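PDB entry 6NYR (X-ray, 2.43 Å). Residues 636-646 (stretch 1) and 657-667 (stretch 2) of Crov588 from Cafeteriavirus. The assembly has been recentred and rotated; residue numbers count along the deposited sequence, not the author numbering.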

# COMPACT_ATOMS: atom_id res chain seq x y z
N PHE A 636 28.76 -18.49 -1.52
CA PHE A 636 29.56 -18.88 -0.36
C PHE A 636 29.56 -20.40 -0.21
O PHE A 636 28.50 -21.03 -0.12
CB PHE A 636 29.03 -18.25 0.92
CG PHE A 636 29.77 -18.66 2.16
CD1 PHE A 636 31.00 -18.11 2.46
CD2 PHE A 636 29.24 -19.62 3.01
CE1 PHE A 636 31.69 -18.50 3.60
CE2 PHE A 636 29.92 -20.01 4.15
CZ PHE A 636 31.15 -19.44 4.44
N ASN A 637 30.76 -20.98 -0.17
CA ASN A 637 30.93 -22.43 -0.27
C ASN A 637 32.11 -22.86 0.60
O ASN A 637 33.10 -23.42 0.13
CB ASN A 637 31.14 -22.82 -1.73
CG ASN A 637 30.78 -24.26 -2.01
OD1 ASN A 637 29.86 -24.81 -1.40
ND2 ASN A 637 31.51 -24.89 -2.93
N GLN A 638 32.02 -22.61 1.91
CA GLN A 638 33.09 -22.94 2.84
C GLN A 638 32.52 -23.68 4.05
O GLN A 638 31.39 -23.41 4.48
CB GLN A 638 33.84 -21.69 3.31
CG GLN A 638 34.50 -20.88 2.21
CD GLN A 638 35.58 -21.65 1.48
OE1 GLN A 638 35.55 -21.77 0.26
NE2 GLN A 638 36.54 -22.19 2.23
N GLU A 639 33.31 -24.60 4.59
CA GLU A 639 32.91 -25.33 5.78
C GLU A 639 32.91 -24.40 6.99
O GLU A 639 33.90 -23.73 7.28
CB GLU A 639 33.86 -26.50 6.04
CG GLU A 639 33.88 -27.58 4.95
CD GLU A 639 34.99 -28.61 5.17
OE1 GLU A 639 35.89 -28.35 6.00
OE2 GLU A 639 34.97 -29.67 4.51
N LEU A 640 31.78 -24.35 7.69
CA LEU A 640 31.72 -23.70 8.99
C LEU A 640 31.88 -24.75 10.09
O LEU A 640 31.32 -25.85 9.99
CB LEU A 640 30.41 -22.95 9.20
CG LEU A 640 30.19 -21.68 8.37
CD1 LEU A 640 28.77 -21.19 8.57
CD2 LEU A 640 31.19 -20.61 8.76
N THR A 641 32.65 -24.41 11.11
CA THR A 641 32.81 -25.25 12.29
C THR A 641 32.17 -24.55 13.48
O THR A 641 31.97 -23.33 13.48
CB THR A 641 34.28 -25.54 12.57
OG1 THR A 641 34.96 -24.31 12.89
CG2 THR A 641 34.95 -26.18 11.36
N GLU A 642 31.83 -25.33 14.50
CA GLU A 642 31.13 -24.77 15.65
C GLU A 642 32.03 -23.83 16.44
O GLU A 642 31.54 -22.87 17.06
CB GLU A 642 30.60 -25.90 16.54
CG GLU A 642 29.55 -26.76 15.83
CD GLU A 642 28.43 -27.23 16.74
OE1 GLU A 642 28.23 -26.64 17.82
OE2 GLU A 642 27.74 -28.21 16.37
N ASN A 643 33.35 -24.07 16.43
CA ASN A 643 34.29 -23.23 17.15
C ASN A 643 34.57 -21.91 16.45
O ASN A 643 35.35 -21.10 16.97
CB ASN A 643 35.61 -23.98 17.36
CG ASN A 643 36.24 -24.43 16.04
OD1 ASN A 643 35.78 -24.07 14.96
ND2 ASN A 643 37.32 -25.20 16.14
N VAL A 644 33.96 -21.67 15.29
CA VAL A 644 34.19 -20.46 14.51
C VAL A 644 33.01 -19.51 14.69
O VAL A 644 33.16 -18.29 14.54
CB VAL A 644 34.39 -20.82 13.02
CG1 VAL A 644 33.97 -19.68 12.12
CG2 VAL A 644 35.84 -21.22 12.76
N LEU A 645 31.86 -20.05 15.00
CA LEU A 645 30.65 -19.25 15.17
C LEU A 645 30.56 -18.72 16.60
O LEU A 645 30.82 -19.48 17.55
CB LEU A 645 29.42 -20.07 14.86
CG LEU A 645 29.33 -20.60 13.42
CD1 LEU A 645 28.22 -21.63 13.29
CD2 LEU A 645 29.10 -19.46 12.44
N PRO A 646 30.26 -17.44 16.80
CA PRO A 646 30.13 -16.93 18.18
C PRO A 646 28.89 -17.49 18.87
O PRO A 646 27.87 -17.80 18.25
CB PRO A 646 30.02 -15.41 17.99
CG PRO A 646 29.50 -15.24 16.59
CD PRO A 646 30.10 -16.38 15.79
N GLY A 657 21.45 -24.78 -1.56
CA GLY A 657 22.23 -25.63 -2.44
C GLY A 657 23.56 -26.07 -1.88
O GLY A 657 24.07 -27.14 -2.24
N ASN A 658 24.15 -25.28 -0.99
CA ASN A 658 25.47 -25.58 -0.44
C ASN A 658 25.42 -26.04 1.01
O ASN A 658 26.47 -26.19 1.63
CB ASN A 658 26.39 -24.36 -0.55
CG ASN A 658 26.83 -24.08 -1.97
OD1 ASN A 658 27.14 -24.99 -2.72
ND2 ASN A 658 26.87 -22.80 -2.33
N LYS A 659 24.22 -26.27 1.56
CA LYS A 659 24.12 -26.61 2.98
C LYS A 659 25.01 -27.80 3.32
O LYS A 659 25.78 -27.77 4.29
CB LYS A 659 22.66 -26.89 3.34
CG LYS A 659 22.05 -28.12 2.68
CD LYS A 659 20.59 -28.31 3.12
CE LYS A 659 20.03 -29.65 2.65
NZ LYS A 659 20.77 -30.82 3.21
N ASP A 660 24.96 -28.85 2.49
CA ASP A 660 25.71 -30.07 2.79
C ASP A 660 27.20 -29.80 2.92
O ASP A 660 27.90 -30.54 3.63
CB ASP A 660 25.46 -31.12 1.70
CG ASP A 660 24.03 -31.61 1.68
OD1 ASP A 660 23.32 -31.46 2.70
OD2 ASP A 660 23.60 -32.16 0.64
N ILE A 661 27.71 -28.77 2.25
CA ILE A 661 29.12 -28.43 2.35
C ILE A 661 29.37 -27.52 3.54
O ILE A 661 30.40 -27.63 4.22
CB ILE A 661 29.62 -27.79 1.04
CG1 ILE A 661 29.43 -28.74 -0.13
CG2 ILE A 661 31.09 -27.40 1.19
CD1 ILE A 661 30.55 -29.74 -0.33
N ILE A 662 28.45 -26.60 3.82
CA ILE A 662 28.66 -25.62 4.87
C ILE A 662 28.48 -26.25 6.24
O ILE A 662 29.18 -25.91 7.20
CB ILE A 662 27.72 -24.42 4.68
CG1 ILE A 662 27.91 -23.80 3.30
CG2 ILE A 662 27.95 -23.37 5.77
CD1 ILE A 662 26.81 -22.83 2.91
N LEU A 663 27.53 -27.18 6.35
CA LEU A 663 27.17 -27.79 7.62
C LEU A 663 27.74 -29.20 7.77
O LEU A 663 27.29 -29.96 8.63
CB LEU A 663 25.65 -27.81 7.77
CG LEU A 663 24.98 -26.44 7.60
CD1 LEU A 663 23.47 -26.52 7.80
CD2 LEU A 663 25.59 -25.42 8.55
N LYS A 664 28.72 -29.55 6.93
CA LYS A 664 29.38 -30.85 7.03
C LYS A 664 29.74 -31.17 8.48
O LYS A 664 29.42 -32.25 8.99
CB LYS A 664 30.62 -30.85 6.15
CG LYS A 664 31.28 -32.20 5.94
CD LYS A 664 32.75 -32.01 5.54
CE LYS A 664 33.47 -33.33 5.32
NZ LYS A 664 33.34 -33.81 3.92
N ASN A 665 30.40 -30.24 9.15
CA ASN A 665 30.94 -30.45 10.49
C ASN A 665 30.09 -29.79 11.56
O ASN A 665 30.61 -29.22 12.52
CB ASN A 665 32.38 -29.93 10.57
CG ASN A 665 33.24 -30.42 9.43
OD1 ASN A 665 33.67 -29.64 8.58
ND2 ASN A 665 33.51 -31.72 9.41
N ILE A 666 28.76 -29.82 11.42
CA ILE A 666 27.87 -29.17 12.36
C ILE A 666 26.66 -30.07 12.58
O ILE A 666 25.88 -30.30 11.66
CB ILE A 666 27.41 -27.79 11.86
CG1 ILE A 666 28.58 -26.80 11.87
CG2 ILE A 666 26.26 -27.26 12.71
CD1 ILE A 666 28.31 -25.52 11.11
N ASP A 667 26.51 -30.57 13.81
CA ASP A 667 25.32 -31.33 14.19
C ASP A 667 24.16 -30.34 14.29
O ASP A 667 24.01 -29.64 15.29
CB ASP A 667 25.55 -32.05 15.51
CG ASP A 667 24.63 -33.26 15.68
OD1 ASP A 667 23.58 -33.30 15.01
OD2 ASP A 667 24.97 -34.16 16.47

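An irregular segment without regular secondary structure packs along a short helix and the turn that follows it, held by one backbone hydrogen bond and a row of apolar side chains, with polar and charged side chains adding looser contacts. The closest pair of CA atoms across the contact is that of Glu-639 and Ile-662, 4.4 Å apart. Here the N of Leu-640 donates to the O of Ile-662 (3.1 Å, N-H...O angle 161°). This carbonyl belongs to the last residue of helix 659-662; no backbone N within its own stretch bonds to it, and the helical bonds there, such as Ile-662 N to Asn-658 O (3.0 Å) and Leu-663 N to Lys-659 O (2.8 Å), use earlier carbonyls. A CA-H...O contact from Ile-662 CA to Gln-638 O (3.5 Å, 152° at the hydrogen) supplements it, so Ile-662 meets the irregular segment through both its CA and its carbonyl.

The side chain of Ile-662, the residue most covered by the opposing stretch, bridges two apolar neighbours: its CD1 sits near the plane of the Phe-636 ring, at the edge, 4.0 Å from Phe-636 CD2, while its CG2 lies 3.6 Å from Leu-640 CD1. After the helix, a type I turn from Leu-663 to Ile-666, with Ile-666 N bonded to Leu-663 O at 3.2 Å, carries the chain on to a second apolar contact. Ile-666 CD1 approaches Leu-640 CB at 3.8 Å and reaches Leu-645 CD1 more loosely at 4.5 Å. Leu-640 thus touches both Ile-662 and Ile-666.

Charged groups add only loose contacts. Glu-639 OE2 lies 3.4 Å from Lys-664 CD, but 4.5 Å from Lys-664 NZ, beyond a salt bridge; the carboxylate meets the aliphatic part of the lysine more closely than its ammonium. Lys-659, whose CA-to-CB bond points away from the contact, forms a salt bridge within its own stretch, Lys-659 NZ to Asp-660 OD1 at 2.7 Å.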